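Local coordinates for peptidoglycan glycosyltransferase (Atopobium parvulum, PDB 4OVD), which belongs to the penicillin-binding proteins, pairing a dimerisation domain with a penicillin-binding transpeptidase-family domain in one chain, at residues A[263-268]-A[282-287]; A[288-293]-A[415-420]; A[343-348]-A[464-469]; A[309-314]-A[362-367]. All blocks are in the same frame, centred on the assembly; numbering follows the deposited sequence.

Contact 1. Residues A[263-268]-A[282-287]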
loop_
_atom_site.group_PDB
_atom_site.type_symbol
_atom_site.label_atom_id
_atom_site.label_comp_id
_atom_site.label_asym_id
_atom_site.label_seq_id
_atom_site.Cartn_x
_atom_site.Cartn_y
_atom_site.Cartn_z
ATOM N N ALA A 263 -4.975 5.634 6.144
ATOM C CA ALA A 263 -5.261 4.669 5.115
ATOM C C ALA A 263 -6.742 4.510 4.930
ATOM O O ALA A 263 -7.520 4.455 5.916
ATOM C CB ALA A 263 -4.615 3.325 5.475
ATOM N N ALA A 264 -7.163 4.419 3.680
ATOM C CA ALA A 264 -8.579 4.238 3.404
ATOM C C ALA A 264 -8.849 3.657 2.035
ATOM O O ALA A 264 -8.025 3.752 1.150
ATOM C CB ALA A 264 -9.301 5.573 3.557
ATOM N N SER A 265 -9.997 3.003 1.913
ATOM C CA SER A 265 -10.498 2.454 0.683
ATOM C C SER A 265 -11.940 2.942 0.513
ATOM O O SER A 265 -12.651 3.117 1.456
ATOM C CB SER A 265 -10.494 0.903 0.747
ATOM O OG SER A 265 -9.184 0.464 0.654
ATOM N N TYR A 266 -12.352 3.115 -0.713
ATOM C CA TYR A 266 -13.662 3.562 -1.065
ATOM C C TYR A 266 -14.269 2.360 -1.740
ATOM O O TYR A 266 -13.618 1.774 -2.619
ATOM C CB TYR A 266 -13.614 4.757 -2.040
ATOM C CG TYR A 266 -14.967 5.305 -2.393
ATOM C CD1 TYR A 266 -15.761 4.674 -3.327
ATOM C CD2 TYR A 266 -15.462 6.464 -1.801
ATOM C CE1 TYR A 266 -17.026 5.151 -3.633
ATOM C CE2 TYR A 266 -16.730 6.947 -2.110
ATOM C CZ TYR A 266 -17.501 6.277 -3.014
ATOM O OH TYR A 266 -18.736 6.743 -3.363
ATOM N N PRO A 267 -15.540 2.023 -1.403
ATOM C CA PRO A 267 -16.437 2.713 -0.462
ATOM C C PRO A 267 -16.067 2.638 0.992
ATOM O O PRO A 267 -15.504 1.627 1.464
ATOM C CB PRO A 267 -17.823 2.034 -0.672
ATOM C CG PRO A 267 -17.624 0.931 -1.641
ATOM C CD PRO A 267 -16.256 1.086 -2.285
ATOM N N LEU A 268 -16.465 3.688 1.715
ATOM C CA LEU A 268 -16.212 3.819 3.120
ATOM C C LEU A 268 -17.494 3.468 3.820
ATOM O O LEU A 268 -18.565 3.567 3.225
ATOM C CB LEU A 268 -15.866 5.253 3.467
ATOM C CG LEU A 268 -14.482 5.773 3.101
ATOM C CD1 LEU A 268 -14.429 7.303 3.077
ATOM C CD2 LEU A 268 -13.500 5.206 4.110
ATOM N N LEU A 282 -16.083 -2.503 4.966
ATOM C CA LEU A 282 -15.243 -2.729 6.136
ATOM C C LEU A 282 -13.828 -3.254 5.863
ATOM O O LEU A 282 -12.991 -3.342 6.768
ATOM C CB LEU A 282 -15.937 -3.721 7.071
ATOM C CG LEU A 282 -17.313 -3.238 7.527
ATOM C CD1 LEU A 282 -17.967 -4.318 8.359
ATOM C CD2 LEU A 282 -17.199 -1.947 8.303
ATOM N N ASN A 283 -13.586 -3.672 4.643
ATOM C CA ASN A 283 -12.272 -4.114 4.273
ATOM C C ASN A 283 -11.424 -2.918 3.857
ATOM O O ASN A 283 -11.960 -1.893 3.486
ATOM C CB ASN A 283 -12.372 -4.932 3.008
ATOM C CG ASN A 283 -13.137 -6.208 3.208
ATOM O OD1 ASN A 283 -12.856 -6.979 4.137
ATOM N ND2 ASN A 283 -14.081 -6.466 2.309
ATOM N N LEU A 284 -10.106 -3.063 3.928
ATOM C CA LEU A 284 -9.211 -2.083 3.330
ATOM C C LEU A 284 -8.807 -2.778 2.054
ATOM O O LEU A 284 -8.096 -3.833 2.068
ATOM C CB LEU A 284 -7.914 -1.847 4.096
ATOM C CG LEU A 284 -7.683 -0.677 4.956
ATOM C CD1 LEU A 284 -6.207 -0.739 5.341
ATOM C CD2 LEU A 284 -8.003 0.550 4.119
ATOM N N LYS A 285 -9.192 -2.215 0.940
ATOM C CA LYS A 285 -8.859 -2.833 -0.341
ATOM C C LYS A 285 -7.366 -3.047 -0.528
ATOM O O LYS A 285 -6.970 -4.045 -1.101
ATOM C CB LYS A 285 -9.455 -2.037 -1.490
ATOM C CG LYS A 285 -10.976 -2.128 -1.530
ATOM C CD LYS A 285 -11.545 -1.363 -2.714
ATOM C CE LYS A 285 -13.021 -1.736 -2.877
ATOM N NZ LYS A 285 -13.635 -0.834 -3.862
ATOM N N LEU A 286 -6.540 -2.107 -0.076
ATOM C CA LEU A 286 -5.071 -2.271 -0.155
ATOM C C LEU A 286 -4.501 -3.558 0.340
ATOM O O LEU A 286 -3.377 -3.922 0.022
ATOM C CB LEU A 286 -4.397 -1.230 0.740
ATOM C CG LEU A 286 -4.565 0.162 0.209
ATOM C CD1 LEU A 286 -4.196 1.161 1.250
ATOM C CD2 LEU A 286 -3.669 0.302 -0.998
ATOM N N VAL A 287 -5.170 -4.101 1.311
ATOM C CA VAL A 287 -4.814 -5.353 1.996
ATOM C C VAL A 287 -5.470 -6.584 1.488
ATOM O O VAL A 287 -4.863 -7.687 1.334
ATOM C CB VAL A 287 -5.244 -5.161 3.494
ATOM C CG1 VAL A 287 -5.013 -6.384 4.293
ATOM C CG2 VAL A 287 -4.440 -4.009 4.104
#

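Contact 2. Residues A[288-293]-A[415-420]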
loop_
_atom_site.group_PDB
_atom_site.type_symbol
_atom_site.label_atom_id
_atom_site.label_comp_id
_atom_site.label_asym_id
_atom_site.label_seq_id
_atom_site.Cartn_x
_atom_site.Cartn_y
_atom_site.Cartn_z
ATOM N N SER A 288 -6.765 -6.474 1.294
ATOM C CA SER A 288 -7.510 -7.630 0.911
ATOM C C SER A 288 -7.925 -7.737 -0.526
ATOM O O SER A 288 -8.470 -8.728 -0.864
ATOM C CB SER A 288 -8.734 -7.726 1.838
ATOM O OG SER A 288 -9.443 -6.525 1.696
ATOM N N SER A 289 -7.770 -6.740 -1.381
ATOM C CA SER A 289 -8.115 -6.989 -2.798
ATOM C C SER A 289 -6.812 -7.092 -3.592
ATOM O O SER A 289 -5.772 -6.518 -3.207
ATOM C CB SER A 289 -8.976 -5.834 -3.350
ATOM O OG SER A 289 -10.104 -5.700 -2.548
ATOM N N ILE A 290 -6.852 -7.821 -4.693
ATOM C CA ILE A 290 -5.671 -8.033 -5.531
ATOM C C ILE A 290 -5.963 -7.498 -6.911
ATOM O O ILE A 290 -7.125 -7.449 -7.358
ATOM C CB ILE A 290 -5.230 -9.478 -5.634
ATOM C CG1 ILE A 290 -6.258 -10.344 -6.342
ATOM C CG2 ILE A 290 -4.935 -10.059 -4.221
ATOM C CD1 ILE A 290 -5.746 -11.805 -6.451
ATOM N N TYR A 291 -4.884 -7.027 -7.524
ATOM C CA TYR A 291 -4.926 -6.381 -8.808
ATOM C C TYR A 291 -3.677 -6.760 -9.553
ATOM O O TYR A 291 -2.693 -7.176 -8.925
ATOM C CB TYR A 291 -4.838 -4.847 -8.592
ATOM C CG TYR A 291 -5.997 -4.313 -7.811
ATOM C CD1 TYR A 291 -7.214 -4.014 -8.434
ATOM C CD2 TYR A 291 -5.896 -4.114 -6.460
ATOM C CE1 TYR A 291 -8.300 -3.583 -7.709
ATOM C CE2 TYR A 291 -6.989 -3.665 -5.711
ATOM C CZ TYR A 291 -8.174 -3.379 -6.345
ATOM O OH TYR A 291 -9.243 -2.969 -5.577
ATOM N N GLU A 292 -3.700 -6.595 -10.873
ATOM C CA GLU A 292 -2.474 -6.743 -11.691
ATOM C C GLU A 292 -1.851 -5.364 -11.487
ATOM O O GLU A 292 -2.469 -4.367 -11.809
ATOM C CB GLU A 292 -2.817 -7.023 -13.135
ATOM C CG GLU A 292 -1.623 -7.342 -13.919
ATOM C CD GLU A 292 -1.957 -7.741 -15.320
ATOM O OE1 GLU A 292 -2.298 -6.857 -16.130
ATOM O OE2 GLU A 292 -1.738 -8.915 -15.612
ATOM N N PRO A 293 -0.656 -5.314 -10.861
ATOM C CA PRO A 293 -0.067 -4.061 -10.461
ATOM C C PRO A 293 0.321 -3.182 -11.596
ATOM O O PRO A 293 0.191 -1.971 -11.466
ATOM C CB PRO A 293 1.139 -4.487 -9.607
ATOM C CG PRO A 293 1.475 -5.841 -10.069
ATOM C CD PRO A 293 0.162 -6.465 -10.425
ATOM N N ALA A 415 -1.014 -10.996 -9.650
ATOM C CA ALA A 415 -2.036 -10.187 -9.036
ATOM C C ALA A 415 -1.734 -10.202 -7.566
ATOM O O ALA A 415 -1.679 -11.302 -6.895
ATOM C CB ALA A 415 -3.383 -10.799 -9.317
ATOM N N ILE A 416 -1.620 -8.993 -7.022
ATOM C CA ILE A 416 -1.272 -8.802 -5.640
ATOM C C ILE A 416 -1.973 -7.600 -5.066
ATOM O O ILE A 416 -2.411 -6.734 -5.798
ATOM C CB ILE A 416 0.253 -8.582 -5.515
ATOM C CG1 ILE A 416 0.673 -7.356 -6.311
ATOM C CG2 ILE A 416 0.976 -9.866 -5.890
ATOM C CD1 ILE A 416 2.180 -7.081 -6.441
ATOM N N PRO A 417 -2.070 -7.539 -3.749
ATOM C CA PRO A 417 -2.639 -6.373 -3.138
ATOM C C PRO A 417 -1.590 -5.307 -3.212
ATOM O O PRO A 417 -0.389 -5.630 -3.110
ATOM C CB PRO A 417 -2.837 -6.804 -1.667
ATOM C CG PRO A 417 -1.863 -7.883 -1.455
ATOM C CD PRO A 417 -1.718 -8.579 -2.760
ATOM N N PHE A 418 -2.012 -4.053 -3.295
ATOM C CA PHE A 418 -1.082 -2.955 -3.401
ATOM C C PHE A 418 -0.198 -2.783 -2.155
ATOM O O PHE A 418 0.902 -2.256 -2.254
ATOM C CB PHE A 418 -1.738 -1.665 -3.820
ATOM C CG PHE A 418 -2.005 -1.584 -5.313
ATOM C CD1 PHE A 418 -0.976 -1.401 -6.208
ATOM C CD2 PHE A 418 -3.286 -1.684 -5.792
ATOM C CE1 PHE A 418 -1.207 -1.363 -7.580
ATOM C CE2 PHE A 418 -3.517 -1.716 -7.152
ATOM C CZ PHE A 418 -2.502 -1.537 -8.046
ATOM N N ILE A 419 -0.649 -3.296 -1.010
ATOM C CA ILE A 419 0.151 -3.221 0.201
ATOM C C ILE A 419 1.519 -3.933 0.012
ATOM O O ILE A 419 2.548 -3.531 0.610
ATOM C CB ILE A 419 -0.612 -3.746 1.440
ATOM C CG1 ILE A 419 0.094 -3.292 2.746
ATOM C CG2 ILE A 419 -0.766 -5.243 1.362
ATOM C CD1 ILE A 419 0.110 -1.765 2.987
ATOM N N GLN A 420 1.576 -4.884 -0.910
ATOM C CA GLN A 420 2.831 -5.545 -1.207
ATOM C C GLN A 420 3.760 -4.626 -2.001
ATOM O O GLN A 420 4.996 -4.636 -1.839
ATOM C CB GLN A 420 2.574 -6.818 -2.005
ATOM C CG GLN A 420 2.091 -7.961 -1.136
ATOM C CD GLN A 420 1.973 -9.260 -1.882
ATOM O OE1 GLN A 420 2.587 -9.466 -2.977
ATOM N NE2 GLN A 420 1.217 -10.181 -1.295
HETATM O O HOH W 1 -4.864 -3.834 -3.270
#

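Contact 3. Residues A[343-348]-A[464-469]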
loop_
_atom_site.group_PDB
_atom_site.type_symbol
_atom_site.label_atom_id
_atom_site.label_comp_id
_atom_site.label_asym_id
_atom_site.label_seq_id
_atom_site.Cartn_x
_atom_site.Cartn_y
_atom_site.Cartn_z
ATOM N N SER A 343 18.121 4.985 -21.878
ATOM C CA SER A 343 18.816 4.560 -20.649
ATOM C C SER A 343 17.731 3.880 -19.777
ATOM O O SER A 343 16.526 4.045 -20.044
ATOM C CB SER A 343 19.392 5.748 -19.941
ATOM O OG SER A 343 18.330 6.626 -19.536
ATOM N N VAL A 344 18.149 3.135 -18.768
ATOM C CA VAL A 344 17.250 2.499 -17.835
ATOM C C VAL A 344 16.441 3.623 -17.193
ATOM O O VAL A 344 15.238 3.490 -16.970
ATOM C CB VAL A 344 17.978 1.682 -16.770
ATOM C CG1 VAL A 344 16.980 1.156 -15.720
ATOM C CG2 VAL A 344 18.736 0.531 -17.415
ATOM N N ARG A 345 17.111 4.708 -16.844
ATOM C CA ARG A 345 16.431 5.926 -16.297
ATOM C C ARG A 345 15.292 6.363 -17.253
ATOM O O ARG A 345 14.145 6.567 -16.861
ATOM C CB ARG A 345 17.417 7.079 -16.109
ATOM C CG ARG A 345 16.764 8.355 -15.604
ATOM C CD ARG A 345 17.745 9.513 -15.669
ATOM N NE ARG A 345 18.983 9.254 -14.955
ATOM C CZ ARG A 345 19.092 9.325 -13.635
ATOM N NH1 ARG A 345 18.051 9.708 -12.875
ATOM N NH2 ARG A 345 20.260 9.078 -13.068
ATOM N N GLU A 346 15.583 6.434 -18.512
ATOM C CA GLU A 346 14.534 6.821 -19.481
ATOM C C GLU A 346 13.385 5.814 -19.561
ATOM O O GLU A 346 12.259 6.202 -19.734
ATOM C CB GLU A 346 15.190 6.981 -20.838
ATOM C CG GLU A 346 14.242 7.311 -21.976
ATOM C CD GLU A 346 13.483 8.590 -21.788
ATOM O OE1 GLU A 346 13.878 9.416 -20.885
ATOM O OE2 GLU A 346 12.478 8.730 -22.535
HETATM N N MSE A 347 13.648 4.510 -19.446
HETATM C CA MSE A 347 12.554 3.521 -19.548
HETATM C C MSE A 347 11.609 3.745 -18.413
HETATM O O MSE A 347 10.363 3.625 -18.581
HETATM C CB MSE A 347 13.107 2.106 -19.452
HETATM C CG MSE A 347 14.027 1.814 -20.585
HETATM SE SE MSE A 347 14.839 0.019 -20.306
HETATM C CE MSE A 347 16.408 0.167 -21.436
ATOM N N LEU A 348 12.139 4.127 -17.275
ATOM C CA LEU A 348 11.322 4.448 -16.149
ATOM C C LEU A 348 10.593 5.799 -16.274
ATOM O O LEU A 348 9.466 5.910 -15.921
ATOM C CB LEU A 348 12.149 4.382 -14.892
ATOM C CG LEU A 348 11.415 3.890 -13.671
ATOM C CD1 LEU A 348 11.082 2.438 -13.775
ATOM C CD2 LEU A 348 12.121 4.197 -12.375
ATOM N N GLU A 464 17.779 3.897 -7.432
ATOM C CA GLU A 464 16.365 3.846 -7.711
ATOM C C GLU A 464 15.644 5.170 -7.341
ATOM O O GLU A 464 14.765 5.649 -8.107
ATOM C CB GLU A 464 15.711 2.702 -7.005
ATOM C CG GLU A 464 16.148 1.344 -7.497
ATOM C CD GLU A 464 15.619 0.987 -8.888
ATOM O OE1 GLU A 464 14.416 1.214 -9.195
ATOM O OE2 GLU A 464 16.434 0.460 -9.685
ATOM N N LEU A 465 15.963 5.747 -6.191
ATOM C CA LEU A 465 15.361 7.005 -5.820
ATOM C C LEU A 465 15.701 8.082 -6.853
ATOM O O LEU A 465 14.837 8.920 -7.199
ATOM C CB LEU A 465 15.845 7.494 -4.454
ATOM C CG LEU A 465 15.277 6.853 -3.195
ATOM C CD1 LEU A 465 16.022 7.387 -1.940
ATOM C CD2 LEU A 465 13.763 7.073 -3.095
ATOM N N ASP A 466 16.964 8.088 -7.301
ATOM C CA ASP A 466 17.381 9.020 -8.335
ATOM C C ASP A 466 16.496 8.881 -9.578
ATOM O O ASP A 466 16.045 9.869 -10.140
ATOM C CB ASP A 466 18.853 8.871 -8.711
ATOM C CG ASP A 466 19.346 10.047 -9.553
ATOM O OD1 ASP A 466 19.435 11.159 -8.995
ATOM O OD2 ASP A 466 19.638 9.865 -10.760
HETATM N N MSE A 467 16.229 7.667 -10.003
HETATM C CA MSE A 467 15.398 7.480 -11.159
HETATM C C MSE A 467 13.960 7.842 -10.871
HETATM O O MSE A 467 13.320 8.431 -11.703
HETATM C CB MSE A 467 15.437 6.102 -11.791
HETATM C CG MSE A 467 16.833 5.790 -12.231
HETATM SE SE MSE A 467 16.980 4.056 -13.130
HETATM C CE MSE A 467 16.894 2.843 -11.576
HETATM N N MSE A 468 13.469 7.569 -9.668
HETATM C CA MSE A 468 12.085 7.895 -9.317
HETATM C C MSE A 468 11.935 9.384 -9.235
HETATM O O MSE A 468 10.849 9.897 -9.414
HETATM C CB MSE A 468 11.718 7.253 -8.025
HETATM C CG MSE A 468 11.590 5.765 -8.307
HETATM SE SE MSE A 468 11.418 4.939 -6.517
HETATM C CE MSE A 468 9.681 5.613 -5.936
ATOM N N THR A 469 13.021 10.100 -8.942
ATOM C CA THR A 469 12.984 11.542 -8.936
ATOM C C THR A 469 12.830 12.079 -10.383
ATOM O O THR A 469 12.104 13.051 -10.590
ATOM C CB THR A 469 14.245 12.104 -8.266
ATOM O OG1 THR A 469 14.255 11.571 -6.941
ATOM C CG2 THR A 469 14.251 13.653 -8.217
#

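Contact 4. Residues A[309-314]-A[362-367]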
loop_
_atom_site.group_PDB
_atom_site.type_symbol
_atom_site.label_atom_id
_atom_site.label_comp_id
_atom_site.label_asym_id
_atom_site.label_seq_id
_atom_site.Cartn_x
_atom_site.Cartn_y
_atom_site.Cartn_z
ATOM N N ASN A 309 23.772 -5.836 -10.249
ATOM C CA ASN A 309 24.884 -5.217 -10.998
ATOM C C ASN A 309 24.857 -5.600 -12.485
ATOM O O ASN A 309 25.876 -5.843 -13.123
ATOM C CB ASN A 309 26.244 -5.555 -10.382
ATOM C CG ASN A 309 26.411 -5.067 -8.907
ATOM O OD1 ASN A 309 26.925 -5.782 -8.082
ATOM N ND2 ASN A 309 25.938 -3.898 -8.592
ATOM N N LEU A 310 23.662 -5.588 -13.030
ATOM C CA LEU A 310 23.478 -5.948 -14.389
ATOM C C LEU A 310 23.304 -4.738 -15.274
ATOM O O LEU A 310 23.361 -4.862 -16.490
ATOM C CB LEU A 310 22.270 -6.852 -14.522
ATOM C CG LEU A 310 22.374 -8.148 -13.715
ATOM C CD1 LEU A 310 21.082 -8.912 -13.870
ATOM C CD2 LEU A 310 23.527 -9.046 -14.083
ATOM N N PHE A 311 23.058 -3.595 -14.665
ATOM C CA PHE A 311 22.988 -2.334 -15.361
ATOM C C PHE A 311 22.865 -1.271 -14.329
ATOM O O PHE A 311 22.656 -1.566 -13.135
ATOM C CB PHE A 311 21.740 -2.250 -16.305
ATOM C CG PHE A 311 20.447 -2.739 -15.703
ATOM C CD1 PHE A 311 19.720 -1.969 -14.839
ATOM C CD2 PHE A 311 19.947 -4.004 -16.065
ATOM C CE1 PHE A 311 18.503 -2.426 -14.319
ATOM C CE2 PHE A 311 18.762 -4.471 -15.523
ATOM C CZ PHE A 311 18.040 -3.673 -14.656
ATOM N N GLY A 312 22.953 -0.019 -14.762
ATOM C CA GLY A 312 22.723 1.129 -13.815
ATOM C C GLY A 312 21.788 2.123 -14.526
ATOM O O GLY A 312 21.438 1.899 -15.679
ATOM N N PRO A 313 21.408 3.243 -13.869
ATOM C CA PRO A 313 20.491 4.237 -14.429
ATOM C C PRO A 313 20.859 4.750 -15.816
ATOM O O PRO A 313 20.007 4.958 -16.678
ATOM C CB PRO A 313 20.588 5.353 -13.426
ATOM C CG PRO A 313 20.800 4.645 -12.139
ATOM C CD PRO A 313 21.718 3.523 -12.461
ATOM N N ASN A 314 22.146 4.889 -16.083
ATOM C CA ASN A 314 22.578 5.435 -17.352
ATOM C C ASN A 314 22.838 4.421 -18.414
ATOM O O ASN A 314 23.066 4.763 -19.580
ATOM C CB ASN A 314 23.780 6.374 -17.092
ATOM C CG ASN A 314 23.380 7.609 -16.253
ATOM O OD1 ASN A 314 22.196 8.052 -16.219
ATOM N ND2 ASN A 314 24.339 8.130 -15.534
ATOM N N GLN A 362 16.701 -10.131 -21.489
ATOM C CA GLN A 362 18.070 -10.162 -21.979
ATOM C C GLN A 362 19.126 -10.000 -20.915
ATOM O O GLN A 362 20.249 -10.406 -21.123
ATOM C CB GLN A 362 18.260 -9.027 -22.973
ATOM C CG GLN A 362 17.281 -9.093 -24.140
ATOM C CD GLN A 362 17.498 -10.331 -24.996
ATOM O OE1 GLN A 362 16.570 -11.086 -25.289
ATOM N NE2 GLN A 362 18.740 -10.592 -25.307
ATOM N N LEU A 363 18.806 -9.361 -19.797
ATOM C CA LEU A 363 19.830 -9.119 -18.800
ATOM C C LEU A 363 19.587 -9.806 -17.475
ATOM O O LEU A 363 20.515 -10.357 -16.937
ATOM C CB LEU A 363 19.930 -7.631 -18.532
ATOM C CG LEU A 363 20.216 -6.822 -19.812
ATOM C CD1 LEU A 363 20.178 -5.352 -19.510
ATOM C CD2 LEU A 363 21.588 -7.221 -20.345
ATOM N N ILE A 364 18.371 -9.723 -16.919
ATOM C CA ILE A 364 18.158 -10.288 -15.576
ATOM C C ILE A 364 18.024 -11.780 -15.647
ATOM O O ILE A 364 18.752 -12.507 -14.948
ATOM C CB ILE A 364 16.962 -9.655 -14.865
ATOM C CG1 ILE A 364 17.055 -8.106 -14.951
ATOM C CG2 ILE A 364 16.838 -10.165 -13.425
ATOM C CD1 ILE A 364 15.819 -7.376 -14.444
ATOM N N GLY A 365 17.091 -12.273 -16.449
ATOM C CA GLY A 365 16.932 -13.711 -16.531
ATOM C C GLY A 365 15.856 -14.019 -15.516
ATOM O O GLY A 365 15.725 -13.336 -14.494
ATOM N N ASP A 366 15.112 -15.089 -15.760
ATOM C CA ASP A 366 13.990 -15.452 -14.903
ATOM C C ASP A 366 14.400 -15.829 -13.505
ATOM O O ASP A 366 13.750 -15.479 -12.555
ATOM C CB ASP A 366 13.237 -16.633 -15.545
ATOM C CG ASP A 366 12.428 -16.178 -16.748
ATOM O OD1 ASP A 366 12.307 -14.922 -16.965
ATOM O OD2 ASP A 366 11.874 -17.053 -17.427
ATOM N N LYS A 367 15.477 -16.570 -13.403
ATOM C CA LYS A 367 15.963 -17.004 -12.098
ATOM C C LYS A 367 16.262 -15.854 -11.154
ATOM O O LYS A 367 15.787 -15.881 -10.011
ATOM C CB LYS A 367 17.212 -17.876 -12.261
ATOM C CG LYS A 367 17.810 -18.299 -10.920
ATOM C CD LYS A 367 18.796 -19.447 -11.104
ATOM C CE LYS A 367 19.539 -19.669 -9.808
ATOM N NZ LYS A 367 20.389 -20.848 -9.964
#

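Contact 1. Residues A[263-268]-A[282-287]
K285 runs alongside the end of strand 260-266 and meets S265, Y266 and P267 in turn. At its root the backbone N donates to S265 OG over 2.7 Å, a short but bent bond (N-H...O 131°), and K285 CB packs 3.3 Å from the same oxygen. K285 CG comes next, 3.8 Å from S265 CB. The chain is extended beyond CG (chi2 -178°), which takes CD and CE along the strand, CE passing 3.6 Å from Y266 O. The contact lies at the edge of the five-stranded antiparallel sheet of the penicillin-binding transpeptidase domain: 260-266 is an outermost strand, and K285 opens the short helix 285-288, with L284 at the N-cap position. S265 OG receives an N-H from the first turn of that helix and also bonds S249 OG on the adjacent strand 248-253. At the tip, K285 NZ donates to Y266 O over 2.9 Å, lying in the carbonyl plane on a lone pair, and has a second, weak bond to Q246 O. The ring of P267, which follows a cis peptide bond, crosses the lysine at about a right angle, its CD 3.6 Å from NZ. L284 reaches the strand with CD2, 3.8 Å from A264 CA.

Contact 2. Residues A[288-293]-A[415-420]
Y291 and I416 pair their backbones in a single hydrogen-bonded antiparallel bridge, with Y291 N donating to I416 O over 3.0 Å and I416 N to Y291 O over 2.8 Å. The two bonds differ in how they use the carbonyls: Y291 N stands well above the plane of its acceptor, 52° out of it, whereas I416 N is tilted from its own by less than half as much. Beyond the bridge a water extends the link, donating to S289 O and accepting from F418 N at 2.9 Å. Side chains pack around the bridge. I290 has CG1 in the crowded position between its backbone N and carbonyl carbon (chi1 65°), which sends its two branches to different partners: CD1 rests 3.8 Å from A415 CB, and CG2 lies equally close, 3.8 Å, to P417 CD. The rings of Y291 and F418 are nearly parallel, planes 27° apart, but slid so far that they barely overlap; the closest atoms are Y291 CD2 and F418 CE2 at 3.4 Å. P293 CG meets I416 CD1 at 3.9 Å, the two side chains crossing at about a right angle. E292, pointing away, has its carboxylate bonded to Y504 OH and G413 N. The isolated bridge pins 288-293, the loop between helices 285-288 and 298-307 of the penicillin-binding transpeptidase domain, to 415-420. The contact is buried: F418 packs on V511 and S513 of strand 510-518, its ring meets that of Y528, and I419 ties helix 418-429 to L286 of helix 285-288.

Contact 3. Residues A[343-348]-A[464-469]
M467, a selenomethionine, and R345 face each other between helix 344-350 and helix 458-474, and with L348 they account for most of the surface buried here. With CG beside the backbone N (chi1 -60°) and chi2 extended, M467 carries its selenium to the other helix: SE lies 3.7 Å from R345 CA and 3.9 Å from V344 CG1. Its CG sits over one face of the R345 guanidinium, toward the rim. The arginine in turn starts out with CG anti to the backbone N (chi1 178°) and bends at chi3, which swings the guanidinium across to D466. There the grip is end-on, and both nitrogens go to one oxygen: NH2 reaches D466 OD2 at 2.5 Å, nearly along the C-O bond, and NH1 reaches it at 2.6 Å from above the carboxylate plane. Both distances are shorter than usual and their exact values uncertain. OD2 lies close to the guanidinium plane, but the carboxylate is turned almost perpendicular to it, so the salt bridge is not the flat, two-oxygen kind. T470 OG1 is a further partner of NH1. On the more buried side L348 CD2 approaches M467 CB to 3.9 Å. The axes of the short segments 344-348 and 464-469 pass 9.3 Å apart at -49°, near one of the preferred classes of ridges-into-grooves packing. L348 also packs on K298 and K490, of the SxxK and KTG sequence motifs, consistent with a helix pair behind the family's motif region.

Contact 4. Residues A[309-314]-A[362-367]
L310 and F311 make a small contact with L363 and I364, mainly through apolar side chains with one methyl also against a backbone carbonyl, joining the loop that leaves helix 298-307 to the C-terminal turn of helix 353-364. The loop begins at N309, whose positive phi and two bonds back into the last helical turn form a Schellman motif, and L310 and F311 set out toward 362-367. L310 does its touching with one methyl: the extended chi2 (177°) puts CD1 out at the far end, 3.4 Å from L363 O and 3.7 Å from I364 CA, with I364 CG1 farther off at 4.2 Å. F311 holds its ring between backbone N and carbonyl carbon (chi1 45°), and the CD2 and CE2 atoms carry the packing. Its CD2 lies 3.7 Å from L363 CD1, while CE2 meets I364 CG1 at 4.1 Å, with that atom at the ring edge, near its plane. Both side-chain pairs cross at an oblique angle, the leucine and isoleucine taking neighbouring positions around the phenylalanine. The helix they belong to widens into a pi-type turn at 362-364 and ends at G365, where phi of 94° lets the backbone turn out of the helix and start helix 366-375. Across this turn R368 donates to I364 O and, weakly, to L363 O. I364 also packs on T301 and I304 of helix 298-307 and on F369 of helix 366-375, and F311 reaches V306 of helix 298-307 and V344 of helix 344-350, so the contact sits where four helices come together.

How the contacts relate
From the N terminus, contact 1 opens and closes first, folding the end of strand 260-266 onto helix 285-288 over a short, partly unmodelled loop. Contact 2 then opens directly after that helix and touches contact 1. Before it closes at 415-420, contact 4 has opened and closed within its span, joining 309-314 to 362-367. Contact 3 alternates with both: it opens at 343-348, inside the spans of contacts 2 and 4, and closes last, at 464-469. Contacts 3 and 4 also touch, through a probable hydrogen bond from R345 N to P313 O. Contact 1 ties the sheet edge to helix 285-288, contact 2 continues to the 418-429 region, and contacts 3 and 4 tie the more distant helical region.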